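Local coordinates for protein probable enoyl-CoA hydratase/isomerase (Mycobacterium abscessus, PDB 3SWX) that probably catalyses the hydration of enoyl-CoA thioesters or the shift of their double bonds, as a trimeric member of the enoyl-CoA hydratase/isomerase (crotonase) family, at residues L24-K29 against K35-E40; E39-A44 against I91-V96; V176-H179 against I183-E186; I152-T157 against G161-W166; A208-Q213 against R239-S244. All coordinates share one frame; numbering follows the deposited sequence.

Interaction 1 of 5, residues L24-K29 against K35-E40; sequences LNRPAK and KTMLEE
Met37 reaches from the first turn of helix 35-50 into the angle between Leu24 and Arg26, and its sulfur does most of the touching. SD lies 4.0 Å from Leu24 CB and 4.1 Å from Leu24 CD2, the two side chains crossing at about a right angle. On the Arg26 side the same sulfur lies 3.9 Å from CG, and the methyl CE comes 4.1 Å from Arg26 CD, so the arginine contributes its aliphatic stem rather than its charge. Met37 gets there because CG stands anti to its backbone N (chi1 -160°) and the chain runs extended until it bends at the sulfur (chi3 58°), turning CE toward the arginine stem. A long, unbranched and polarisable side chain suits this place, where it has to bridge helix and loop and adapt to both a leucine and a methylene chain.

Further out, the charged end of Arg26 is led away from Met37: NH1 gives a hydrogen bond to Ala32 O, with a weak, long ion pair from NE to Asp34. Asp34 OD1 also accepts from Met37 N at the start of the helix. Leu11 of strand 11-16 packs on both Leu24 and Met37. The contact forms the first half of a beta-alpha-beta crossover, in which the chain leaves strand 19-24 by this loop, runs up helix 35-50 and returns in the parallel neighbouring strand 56-61 of the crotonase fold.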
# COMPACT_ATOMS: atom_id res chain seq x y z
N LEU B 24 17.45 -10.43 -21.46
CA LEU B 24 18.81 -10.20 -20.99
C LEU B 24 19.62 -11.39 -21.48
O LEU B 24 19.24 -12.55 -21.29
CB LEU B 24 18.89 -10.07 -19.47
CG LEU B 24 17.98 -9.03 -18.78
CD1 LEU B 24 18.22 -9.07 -17.26
CD2 LEU B 24 18.19 -7.60 -19.35
N ASN B 25 20.74 -11.12 -22.14
CA ASN B 25 21.44 -12.21 -22.82
C ASN B 25 22.95 -12.23 -22.55
O ASN B 25 23.74 -12.19 -23.49
CB ASN B 25 21.12 -12.17 -24.33
CG ASN B 25 21.56 -13.45 -25.04
OD1 ASN B 25 21.67 -14.50 -24.42
ND2 ASN B 25 21.84 -13.35 -26.33
N ARG B 26 23.34 -12.31 -21.28
CA ARG B 26 24.74 -12.59 -20.90
C ARG B 26 24.76 -13.81 -19.98
O ARG B 26 25.25 -13.75 -18.84
CB ARG B 26 25.40 -11.39 -20.22
CG ARG B 26 25.33 -10.09 -21.03
CD ARG B 26 26.04 -8.94 -20.34
NE ARG B 26 27.48 -9.20 -20.23
CZ ARG B 26 28.20 -9.13 -19.11
NH1 ARG B 26 27.66 -8.78 -17.94
NH2 ARG B 26 29.50 -9.41 -19.16
N PRO B 27 24.21 -14.92 -20.48
CA PRO B 27 23.94 -16.07 -19.62
C PRO B 27 25.19 -16.66 -18.94
O PRO B 27 25.11 -17.05 -17.79
CB PRO B 27 23.28 -17.08 -20.58
CG PRO B 27 23.76 -16.66 -21.94
CD PRO B 27 23.79 -15.18 -21.86
N ALA B 28 26.33 -16.68 -19.63
CA ALA B 28 27.62 -17.11 -19.04
C ALA B 28 28.06 -16.26 -17.84
O ALA B 28 28.85 -16.71 -17.01
CB ALA B 28 28.70 -17.10 -20.11
N LYS B 29 27.56 -15.03 -17.76
CA LYS B 29 27.84 -14.13 -16.65
C LYS B 29 26.57 -13.94 -15.76
O LYS B 29 26.48 -12.99 -14.98
CB LYS B 29 28.35 -12.79 -17.18
N LYS B 35 28.41 -2.34 -18.18
CA LYS B 35 28.15 -1.06 -18.83
C LYS B 35 27.34 -1.25 -20.14
O LYS B 35 26.35 -0.55 -20.37
CB LYS B 35 29.45 -0.30 -19.12
N THR B 36 27.75 -2.22 -20.96
CA THR B 36 27.08 -2.43 -22.25
C THR B 36 25.59 -2.80 -22.06
O THR B 36 24.73 -2.16 -22.65
CB THR B 36 27.82 -3.49 -23.12
OG1 THR B 36 29.17 -3.08 -23.28
CG2 THR B 36 27.17 -3.65 -24.53
N MET B 37 25.28 -3.78 -21.21
CA MET B 37 23.87 -4.20 -21.05
C MET B 37 23.01 -3.12 -20.38
O MET B 37 21.85 -2.95 -20.74
CB MET B 37 23.73 -5.54 -20.31
CG MET B 37 22.37 -6.19 -20.57
SD MET B 37 22.25 -7.92 -20.10
CE MET B 37 22.67 -7.85 -18.34
N LEU B 38 23.59 -2.39 -19.43
CA LEU B 38 22.93 -1.20 -18.90
C LEU B 38 22.50 -0.25 -20.01
O LEU B 38 21.33 0.17 -20.08
CB LEU B 38 23.83 -0.47 -17.89
CG LEU B 38 23.93 -1.21 -16.56
CD1 LEU B 38 25.06 -0.65 -15.71
CD2 LEU B 38 22.59 -1.12 -15.83
N GLU B 39 23.45 0.07 -20.90
CA GLU B 39 23.22 1.05 -21.97
C GLU B 39 22.30 0.51 -23.06
O GLU B 39 21.43 1.22 -23.56
CB GLU B 39 24.56 1.55 -22.55
CG GLU B 39 25.42 2.25 -21.47
CD GLU B 39 26.60 3.04 -22.02
OE1 GLU B 39 27.13 2.69 -23.09
OE2 GLU B 39 27.01 4.02 -21.34
N GLU B 40 22.46 -0.76 -23.42
CA GLU B 40 21.60 -1.37 -24.42
C GLU B 40 20.14 -1.46 -23.95
O GLU B 40 19.21 -1.11 -24.70
CB GLU B 40 22.14 -2.74 -24.85
CG GLU B 40 23.41 -2.62 -25.70
CD GLU B 40 23.78 -3.89 -26.43
OE1 GLU B 40 23.45 -5.00 -25.96
OE2 GLU B 40 24.42 -3.76 -27.49

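Interaction 2 of 5, residues E39-A44 against I91-V96; sequences EELALA and INPWQV. With EDO (1,2-ethanediol), chain D.
A helix-to-loop junction of the crotonase fold sets Leu41 and Ala42, on one side of helix 35-50, against Pro93 and Ile91 in the long loop before strand 105-109. The Pro93 ring is the wedge. Its CG lies 3.7 Å from Leu41 CG, and CB comes 3.8 Å from Leu41 CD2, while CD meets Ala42 CB at 4.1 Å. Leu41 carries CG anti to its backbone N (chi1 -174°), which brings CG and CD2 over to the proline ring, the two side chains meeting at a slant. Ala42 is small enough for the loop backbone to come right up to the helix, and its carbonyl takes a hydrogen bond from Ile91 N (3.1 Å, N-H...O 158°), the donor standing well above the carbonyl plane. A CA-H...O contact from Ala42 CA to Ile91 O answers it in the other direction.

The loop holds its own shape by a type I beta turn from Asn92 to Gln95, with Pro93 at its second position, where the fixed phi of proline fits. Asn92 OD1 accepts from Trp94 N at 2.9 Å, forming an Asx turn. The nitrogen of the same amide has other partners: ND2 gives hydrogen bonds to O1 of a 1,2-ethanediol, probably from the crystallisation liquor, at 3.1 Å, and to Asp97. Gln95 NE2, with its partner nearly in the amide plane, returns to Pro93 O. Leu120 of helix 116-123 also packs on the proline, and Trp94 NE1 bonds to Leu116 O at the start of that helix.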
# COMPACT_ATOMS: atom_id res chain seq x y z
N GLU B 39 23.45 0.07 -20.90
CA GLU B 39 23.22 1.05 -21.97
C GLU B 39 22.30 0.51 -23.06
O GLU B 39 21.43 1.22 -23.56
CB GLU B 39 24.56 1.55 -22.55
CG GLU B 39 25.42 2.25 -21.47
CD GLU B 39 26.60 3.04 -22.02
OE1 GLU B 39 27.13 2.69 -23.09
OE2 GLU B 39 27.01 4.02 -21.34
N GLU B 40 22.46 -0.76 -23.42
CA GLU B 40 21.60 -1.37 -24.42
C GLU B 40 20.14 -1.46 -23.95
O GLU B 40 19.21 -1.11 -24.70
CB GLU B 40 22.14 -2.74 -24.85
CG GLU B 40 23.41 -2.62 -25.70
CD GLU B 40 23.78 -3.89 -26.43
OE1 GLU B 40 23.45 -5.00 -25.96
OE2 GLU B 40 24.42 -3.76 -27.49
N LEU B 41 19.93 -1.91 -22.71
CA LEU B 41 18.56 -1.98 -22.15
C LEU B 41 17.90 -0.61 -22.12
O LEU B 41 16.71 -0.46 -22.46
CB LEU B 41 18.55 -2.63 -20.76
CG LEU B 41 17.16 -2.90 -20.15
CD1 LEU B 41 16.30 -3.70 -21.14
CD2 LEU B 41 17.22 -3.61 -18.77
N ALA B 42 18.66 0.41 -21.74
CA ALA B 42 18.20 1.80 -21.83
C ALA B 42 17.75 2.17 -23.24
O ALA B 42 16.67 2.75 -23.43
CB ALA B 42 19.29 2.77 -21.31
N LEU B 43 18.56 1.82 -24.24
CA LEU B 43 18.21 2.11 -25.63
C LEU B 43 16.96 1.35 -26.07
O LEU B 43 16.03 1.94 -26.65
CB LEU B 43 19.38 1.80 -26.57
CG LEU B 43 20.57 2.75 -26.46
CD1 LEU B 43 21.79 2.28 -27.29
CD2 LEU B 43 20.16 4.17 -26.89
N ALA B 44 16.93 0.05 -25.78
CA ALA B 44 15.83 -0.80 -26.19
C ALA B 44 14.51 -0.27 -25.66
O ALA B 44 13.52 -0.17 -26.39
CB ALA B 44 16.05 -2.25 -25.75
N ILE B 91 16.07 5.41 -21.99
CA ILE B 91 15.45 5.75 -20.72
C ILE B 91 16.02 4.81 -19.65
O ILE B 91 16.15 3.62 -19.90
CB ILE B 91 13.91 5.61 -20.77
CG1 ILE B 91 13.31 6.03 -19.43
CG2 ILE B 91 13.46 4.15 -21.13
CD1 ILE B 91 11.79 6.12 -19.47
N ASN B 92 16.36 5.36 -18.49
CA ASN B 92 16.83 4.53 -17.39
C ASN B 92 15.81 3.40 -17.14
O ASN B 92 14.66 3.67 -16.84
CB ASN B 92 17.08 5.38 -16.12
CG ASN B 92 17.67 4.59 -14.99
OD1 ASN B 92 17.56 3.37 -14.96
ND2 ASN B 92 18.26 5.27 -14.03
N PRO B 93 16.24 2.14 -17.32
CA PRO B 93 15.29 1.04 -17.14
C PRO B 93 14.65 1.01 -15.75
O PRO B 93 13.51 0.60 -15.64
CB PRO B 93 16.14 -0.22 -17.38
CG PRO B 93 17.25 0.26 -18.28
CD PRO B 93 17.56 1.66 -17.77
N TRP B 94 15.38 1.47 -14.73
CA TRP B 94 14.85 1.58 -13.37
C TRP B 94 13.97 2.82 -13.16
O TRP B 94 13.28 2.94 -12.13
CB TRP B 94 15.99 1.52 -12.34
CG TRP B 94 16.57 0.15 -12.29
CD1 TRP B 94 16.24 -0.84 -11.43
CD2 TRP B 94 17.53 -0.40 -13.20
NE1 TRP B 94 16.96 -1.98 -11.73
CE2 TRP B 94 17.76 -1.73 -12.81
CE3 TRP B 94 18.24 0.12 -14.29
CZ2 TRP B 94 18.65 -2.55 -13.49
CZ3 TRP B 94 19.13 -0.71 -14.96
CH2 TRP B 94 19.33 -2.02 -14.56
N GLN B 95 13.98 3.74 -14.13
CA GLN B 95 13.01 4.84 -14.18
C GLN B 95 12.95 5.65 -12.87
O GLN B 95 11.87 5.99 -12.37
CB GLN B 95 11.64 4.31 -14.59
CG GLN B 95 11.64 3.57 -15.93
CD GLN B 95 10.35 2.81 -16.18
OE1 GLN B 95 9.28 3.41 -16.27
NE2 GLN B 95 10.45 1.50 -16.29
N VAL B 96 14.12 5.99 -12.36
CA VAL B 96 14.30 6.79 -11.15
C VAL B 96 15.01 8.12 -11.39
O VAL B 96 15.51 8.72 -10.44
CB VAL B 96 15.10 6.01 -10.09
CG1 VAL B 96 14.28 4.91 -9.49
CG2 VAL B 96 16.40 5.46 -10.69
C1 EDO D . 20.38 2.83 -11.63
O1 EDO D . 20.18 4.26 -11.76
C2 EDO D . 21.59 2.33 -12.43
O2 EDO D . 22.56 3.36 -12.68

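Interaction 3 of 5, residues V176-H179 against I183-E186; sequences VEAH and IVQE
His179 and Ala178 sit near the end of helix 175-180, beyond which the chain turns and passes Val184 on its way to strand 186-188, outermost in the main sheet of this chain of the crotonase fold. Followed outward, His179 begins with CB, which lies 3.8 Å from Val184 O. CG stands anti to the backbone N (chi1 175°), bringing the ring alongside the loop backbone with its edge, not its face, toward the carbonyls. ND1 then gives a hydrogen bond to Val184 O (3.0 Å, N-H...O 153°), the oxygen tilted a little from the ring plane. CE1, next round the ring, comes 3.3 Å from Gln185 O. Histidine suits the place because a ring N-H can meet a backbone oxygen of the loop that links helix and strand.

Ala178 makes the second part of the contact. Its carbonyl, near the helix end, accepts from Val184 N at 3.2 Å and more weakly from Ile183 N. Its small CB lets Val184 CG2 pack at 3.6 Å, and Phe135 of strand 134-136 adjoins both residues. Gln185 points away and makes its main bond to Val127 N, on the neighbouring strand 126-130, while its NE2 meets Asn162 of the third subunit. One water bridges the two backbones, 2.8 Å from His179 O and 2.7 Å from Val184 O, so that Val184 O is met by both the water and the histidine ND1.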
# COMPACT_ATOMS: atom_id res chain seq x y z
N VAL B 176 6.90 -17.57 -3.18
CA VAL B 176 5.65 -17.54 -2.39
C VAL B 176 5.60 -16.23 -1.57
O VAL B 176 4.60 -15.54 -1.55
CB VAL B 176 5.48 -18.80 -1.47
CG1 VAL B 176 4.32 -18.63 -0.48
CG2 VAL B 176 5.26 -20.07 -2.33
N GLU B 177 6.70 -15.91 -0.90
CA GLU B 177 6.76 -14.70 -0.11
C GLU B 177 6.67 -13.44 -1.00
O GLU B 177 5.94 -12.52 -0.66
CB GLU B 177 8.03 -14.71 0.75
CG GLU B 177 8.29 -13.44 1.56
CD GLU B 177 7.29 -13.17 2.68
OE1 GLU B 177 6.43 -14.04 3.00
OE2 GLU B 177 7.39 -12.05 3.24
N ALA B 178 7.35 -13.44 -2.15
CA ALA B 178 7.30 -12.28 -3.06
C ALA B 178 5.86 -12.00 -3.57
O ALA B 178 5.45 -10.83 -3.74
CB ALA B 178 8.28 -12.46 -4.24
N HIS B 179 5.10 -13.07 -3.74
CA HIS B 179 3.73 -13.03 -4.18
C HIS B 179 2.79 -12.61 -3.05
O HIS B 179 1.85 -11.84 -3.27
CB HIS B 179 3.35 -14.41 -4.71
CG HIS B 179 1.92 -14.56 -5.09
ND1 HIS B 179 1.36 -13.85 -6.13
CD2 HIS B 179 0.94 -15.36 -4.61
CE1 HIS B 179 0.10 -14.21 -6.27
NE2 HIS B 179 -0.18 -15.12 -5.36
N ILE B 183 4.86 -8.05 -4.69
CA ILE B 183 5.86 -7.81 -5.75
C ILE B 183 5.60 -8.67 -6.99
O ILE B 183 5.82 -8.25 -8.11
CB ILE B 183 7.31 -8.20 -5.32
CG1 ILE B 183 7.84 -7.36 -4.19
CG2 ILE B 183 8.29 -8.02 -6.49
CD1 ILE B 183 9.31 -7.86 -3.82
N VAL B 184 5.19 -9.91 -6.76
CA VAL B 184 4.94 -10.86 -7.84
C VAL B 184 3.44 -11.08 -7.98
O VAL B 184 2.78 -11.40 -6.99
CB VAL B 184 5.62 -12.21 -7.52
CG1 VAL B 184 5.06 -13.34 -8.43
CG2 VAL B 184 7.12 -12.09 -7.66
N GLN B 185 2.90 -10.93 -9.18
CA GLN B 185 1.45 -11.03 -9.39
C GLN B 185 0.99 -12.46 -9.57
O GLN B 185 -0.14 -12.79 -9.26
CB GLN B 185 0.99 -10.21 -10.60
CG GLN B 185 0.81 -8.73 -10.31
CD GLN B 185 2.05 -8.10 -9.74
OE1 GLN B 185 3.02 -7.82 -10.46
NE2 GLN B 185 2.04 -7.86 -8.42
N GLU B 186 1.87 -13.31 -10.06
CA GLU B 186 1.48 -14.68 -10.31
C GLU B 186 2.72 -15.56 -10.36
O GLU B 186 3.77 -15.15 -10.89
CB GLU B 186 0.67 -14.77 -11.62
CG GLU B 186 0.12 -16.16 -11.88
CD GLU B 186 -0.65 -16.28 -13.19
OE1 GLU B 186 -0.92 -15.24 -13.87
OE2 GLU B 186 -0.99 -17.45 -13.54
O HOH W 1 0.92 -10.31 -5.40

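Interaction 4 of 5, residues I152-T157 against G161-W166; sequences IRFPRT and GNAMRW
Phe154 and Pro155 of helix 150-158 meet Ala163 of helix 160-167 across a tight turn between two consecutive helices of the crotonase fold, the axes of the two segments approaching to 7.8 Å with 133° between their directions. No hydrogen bond joins the two segments; the contact is one of hydrocarbon.

The most directional part is a CH-pi contact. Ala163 CA lies over one face of the Phe154 ring, 4.0 Å from the centroid and 20° off its normal. Phe154 CG is anti to the backbone N (chi1 -158°), which carries the ring across to the partner helix.

Plain apolar packing surrounds it. Ala163 CB sinks against the backbone of the first helix, 3.4 Å from Pro155 N and 3.5 Å from Phe154 C, and touches Phe154 CD1 at 3.6 Å. Alanine is suited to this place because a methyl group fits between ring and backbone at so close an approach. Pro155 has no N-H to give to the preceding turn, and the helix is kinked there; its ring offers CG to Ala163 CB at 3.9 Å and, more loosely, to Met164 CE.

Polar groups work between subunits. Arg156 forms a salt bridge with Asp227 of the second subunit, so this helix pair also forms part of a trimer interface.

The aromatic contacts of Trp166 close the account. Its ring stacks on Phe173, and one of its faces is covered by its neighbour Arg165. On the side toward the first helix, its CD1 stands 4.1 Å from Phe154 CZ.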
# COMPACT_ATOMS: atom_id res chain seq x y z
N ILE B 152 11.85 3.26 -2.37
CA ILE B 152 10.62 3.98 -2.65
C ILE B 152 9.48 2.98 -2.90
O ILE B 152 8.43 3.06 -2.28
CB ILE B 152 10.76 4.90 -3.89
CG1 ILE B 152 11.84 5.95 -3.65
CG2 ILE B 152 9.39 5.56 -4.27
CD1 ILE B 152 12.39 6.60 -4.93
N ARG B 153 9.73 2.02 -3.79
CA ARG B 153 8.67 1.17 -4.31
C ARG B 153 8.37 -0.07 -3.49
O ARG B 153 7.27 -0.55 -3.54
CB ARG B 153 8.98 0.76 -5.75
CG ARG B 153 9.09 1.98 -6.67
CD ARG B 153 9.74 1.65 -7.97
NE ARG B 153 9.80 2.86 -8.80
CZ ARG B 153 10.65 3.07 -9.79
NH1 ARG B 153 11.58 2.18 -10.09
NH2 ARG B 153 10.60 4.21 -10.46
N PHE B 154 9.37 -0.62 -2.80
CA PHE B 154 9.18 -1.86 -2.07
C PHE B 154 8.23 -1.60 -0.87
O PHE B 154 7.24 -2.32 -0.69
CB PHE B 154 10.55 -2.44 -1.66
CG PHE B 154 10.58 -3.95 -1.36
CD1 PHE B 154 9.46 -4.66 -1.01
CD2 PHE B 154 11.80 -4.60 -1.33
CE1 PHE B 154 9.56 -6.03 -0.69
CE2 PHE B 154 11.90 -5.94 -1.03
CZ PHE B 154 10.77 -6.67 -0.72
N PRO B 155 8.49 -0.54 -0.07
CA PRO B 155 7.53 -0.21 0.99
C PRO B 155 6.12 0.13 0.50
O PRO B 155 5.14 -0.21 1.17
CB PRO B 155 8.19 1.01 1.68
CG PRO B 155 9.61 0.87 1.38
CD PRO B 155 9.64 0.37 -0.03
N ARG B 156 6.01 0.79 -0.65
CA ARG B 156 4.70 1.12 -1.23
C ARG B 156 3.94 -0.13 -1.65
O ARG B 156 2.77 -0.25 -1.38
CB ARG B 156 4.87 2.09 -2.42
CG ARG B 156 3.59 2.85 -2.85
CD ARG B 156 3.81 3.59 -4.21
NE ARG B 156 4.56 4.74 -3.92
CZ ARG B 156 5.56 5.28 -4.60
NH1 ARG B 156 6.01 4.85 -5.77
NH2 ARG B 156 6.08 6.33 -4.03
N THR B 157 4.60 -1.07 -2.33
CA THR B 157 3.94 -2.31 -2.72
C THR B 157 3.70 -3.28 -1.57
O THR B 157 2.63 -3.83 -1.45
CB THR B 157 4.73 -3.05 -3.80
OG1 THR B 157 4.97 -2.17 -4.90
CG2 THR B 157 3.94 -4.25 -4.29
N GLY B 161 6.80 -2.63 6.84
CA GLY B 161 7.35 -3.80 7.54
C GLY B 161 7.80 -4.95 6.68
O GLY B 161 8.87 -5.50 6.88
N ASN B 162 6.98 -5.33 5.71
CA ASN B 162 7.35 -6.44 4.82
C ASN B 162 8.57 -6.09 3.98
O ASN B 162 9.46 -6.94 3.80
CB ASN B 162 6.16 -6.89 3.93
CG ASN B 162 5.07 -7.64 4.71
OD1 ASN B 162 5.35 -8.32 5.68
ND2 ASN B 162 3.83 -7.53 4.26
N ALA B 163 8.63 -4.84 3.51
CA ALA B 163 9.79 -4.35 2.77
C ALA B 163 11.07 -4.31 3.61
O ALA B 163 12.13 -4.80 3.17
CB ALA B 163 9.50 -2.95 2.14
N MET B 164 10.98 -3.77 4.81
CA MET B 164 12.16 -3.65 5.67
C MET B 164 12.72 -4.99 6.17
O MET B 164 13.93 -5.14 6.38
CB MET B 164 11.87 -2.70 6.83
CG MET B 164 11.64 -1.23 6.38
SD MET B 164 13.12 -0.59 5.53
CE MET B 164 12.47 0.94 4.80
N ARG B 165 11.83 -5.95 6.39
CA ARG B 165 12.22 -7.30 6.75
C ARG B 165 13.26 -7.85 5.78
O ARG B 165 14.21 -8.54 6.19
CB ARG B 165 10.98 -8.20 6.76
CG ARG B 165 11.27 -9.69 6.88
CD ARG B 165 12.00 -10.00 8.15
NE ARG B 165 12.35 -11.41 8.25
CZ ARG B 165 13.51 -11.94 7.89
NH1 ARG B 165 14.47 -11.20 7.33
NH2 ARG B 165 13.70 -13.24 8.05
N TRP B 166 13.07 -7.55 4.49
CA TRP B 166 14.00 -8.00 3.45
C TRP B 166 15.09 -6.98 3.11
O TRP B 166 16.25 -7.37 2.95
CB TRP B 166 13.22 -8.46 2.19
CG TRP B 166 12.15 -9.43 2.58
CD1 TRP B 166 10.80 -9.25 2.45
CD2 TRP B 166 12.32 -10.70 3.22
NE1 TRP B 166 10.12 -10.35 2.94
CE2 TRP B 166 11.03 -11.24 3.44
CE3 TRP B 166 13.44 -11.44 3.63
CZ2 TRP B 166 10.83 -12.49 4.05
CZ3 TRP B 166 13.23 -12.68 4.25
CH2 TRP B 166 11.93 -13.19 4.44

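Interaction 5 of 5, residues A208-Q213 against R239-S244; sequences APLGVQ and RELFTS
Gly211 and Leu241 mark the closest backbone approach, CA to CA 7.3 Å, where the first turn of helix 209-225 passes the last turn of helix 227-242. These two helices make up a hairpin in the C-terminal helical region of the crotonase fold, a part that in this family takes a large share in trimer formation.

Leu241 supplies the point of the contact. Its CD2 reaches 3.6 Å from Leu210 CB and 4.2 Å from Gly211 N, lying against the start of the facing helix. CG is anti to the carbonyl carbon (chi1 -68°), which sends the branched end across the gap. Gly211 suits its place because a CB here would be crowded by Ala208 O. Leu210 extends along the partner segment, and its CD1 meets Ser244 CB at 4.1 Å. Leucines suit both places because CB and the branched end together offer hydrocarbon to two neighbours, and Leu241 also packs on Tyr145 of the third subunit. Ala208, at the N-cap of helix 209-225, makes backbone hydrogen bonds to that subunit as well.

Ser244 has a double duty. It is the N-cap of helix 245-255, its OG accepting from Ala247 N. The chi1 of 74° places OG between the backbone N and the carbonyl carbon, from where it can also look back to the helix just finished. Leu241 O receives two donors: Ser244 N at 2.8 Å, and Ser244 OG at 2.7 Å, in the carbonyl plane.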
# COMPACT_ATOMS: atom_id res chain seq x y z
N ALA B 208 -7.63 -0.92 -25.83
CA ALA B 208 -7.42 0.36 -26.52
C ALA B 208 -6.17 1.03 -26.00
O ALA B 208 -6.15 1.42 -24.83
CB ALA B 208 -8.63 1.26 -26.31
N PRO B 209 -5.11 1.17 -26.85
CA PRO B 209 -3.83 1.72 -26.41
C PRO B 209 -3.89 3.08 -25.69
O PRO B 209 -3.17 3.25 -24.70
CB PRO B 209 -3.02 1.86 -27.70
CG PRO B 209 -3.59 0.85 -28.63
CD PRO B 209 -5.06 0.78 -28.27
N LEU B 210 -4.70 4.02 -26.16
CA LEU B 210 -4.75 5.35 -25.52
C LEU B 210 -5.39 5.25 -24.12
O LEU B 210 -5.10 6.04 -23.24
CB LEU B 210 -5.53 6.36 -26.38
CG LEU B 210 -5.04 6.65 -27.80
CD1 LEU B 210 -5.97 7.69 -28.44
CD2 LEU B 210 -3.58 7.11 -27.83
N GLY B 211 -6.27 4.27 -23.95
CA GLY B 211 -6.88 4.00 -22.64
C GLY B 211 -5.87 3.37 -21.70
O GLY B 211 -5.82 3.70 -20.52
N VAL B 212 -5.07 2.44 -22.23
CA VAL B 212 -3.98 1.81 -21.47
C VAL B 212 -3.01 2.92 -21.04
O VAL B 212 -2.63 3.02 -19.87
CB VAL B 212 -3.29 0.69 -22.32
CG1 VAL B 212 -2.00 0.16 -21.66
CG2 VAL B 212 -4.28 -0.48 -22.60
N GLN B 213 -2.67 3.80 -21.97
CA GLN B 213 -1.72 4.88 -21.72
C GLN B 213 -2.26 5.85 -20.69
O GLN B 213 -1.52 6.25 -19.78
CB GLN B 213 -1.37 5.60 -23.00
CG GLN B 213 -0.46 4.79 -23.92
CD GLN B 213 -0.22 5.50 -25.23
OE1 GLN B 213 -0.24 6.73 -25.29
NE2 GLN B 213 0.04 4.73 -26.29
N ARG B 239 -12.95 12.67 -21.56
CA ARG B 239 -13.55 13.48 -22.63
C ARG B 239 -12.72 13.39 -23.91
O ARG B 239 -13.27 13.12 -24.99
CB ARG B 239 -13.68 14.93 -22.17
CG ARG B 239 -14.39 15.88 -23.14
CD ARG B 239 -14.48 17.31 -22.53
NE ARG B 239 -14.92 17.26 -21.13
CZ ARG B 239 -14.49 18.07 -20.14
NH1 ARG B 239 -13.59 19.04 -20.36
NH2 ARG B 239 -14.97 17.90 -18.91
N GLU B 240 -11.41 13.56 -23.77
CA GLU B 240 -10.47 13.43 -24.89
C GLU B 240 -10.50 12.04 -25.51
O GLU B 240 -10.41 11.93 -26.73
CB GLU B 240 -9.03 13.73 -24.44
N LEU B 241 -10.60 11.00 -24.69
CA LEU B 241 -10.68 9.63 -25.21
C LEU B 241 -12.00 9.38 -25.96
O LEU B 241 -11.98 8.74 -26.99
CB LEU B 241 -10.49 8.59 -24.10
CG LEU B 241 -9.08 8.52 -23.47
CD1 LEU B 241 -9.11 7.59 -22.26
CD2 LEU B 241 -8.02 8.10 -24.47
N PHE B 242 -13.12 9.90 -25.45
CA PHE B 242 -14.43 9.78 -26.14
C PHE B 242 -14.37 10.35 -27.55
O PHE B 242 -15.22 10.06 -28.40
CB PHE B 242 -15.56 10.47 -25.36
CG PHE B 242 -16.17 9.60 -24.30
CD1 PHE B 242 -16.66 8.34 -24.62
CD2 PHE B 242 -16.26 10.04 -22.99
CE1 PHE B 242 -17.23 7.54 -23.65
CE2 PHE B 242 -16.82 9.24 -22.02
CZ PHE B 242 -17.31 7.99 -22.35
N THR B 243 -13.33 11.14 -27.78
CA THR B 243 -13.05 11.82 -29.03
C THR B 243 -12.30 10.93 -30.03
O THR B 243 -12.27 11.22 -31.24
CB THR B 243 -12.22 13.08 -28.67
OG1 THR B 243 -13.08 14.21 -28.66
CG2 THR B 243 -11.00 13.29 -29.59
N SER B 244 -11.70 9.86 -29.52
CA SER B 244 -10.85 9.01 -30.32
C SER B 244 -11.66 8.02 -31.17
O SER B 244 -12.80 7.67 -30.83
CB SER B 244 -9.86 8.25 -29.42
OG SER B 244 -10.53 7.22 -28.72

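Along the chain, interaction 1 leads straight into interaction 2 on helix 35-50, whose Glu39 and Glu40 they share; their centres lie 12 Å apart, and Leu38 packs on Trp94 between them. Interaction 4 follows, then interaction 3, 13 Å from it, joined by Trp166 NE1 to Glu177 OE2 and by Ile183 on Phe154. Arg153 links interaction 4 back to interaction 2 through the carbonyls of Trp94 and Gln95, so the first four contacts are linked by touches, from interaction 1 through 2 and 4 to 3. Interaction 5 comes last and stands apart, 27 to 36 Å from the others between centres, in the C-terminal helices. Interactions 2 and 4 touch the second subunit, 3 and 5 the third, tying the fold to its trimer.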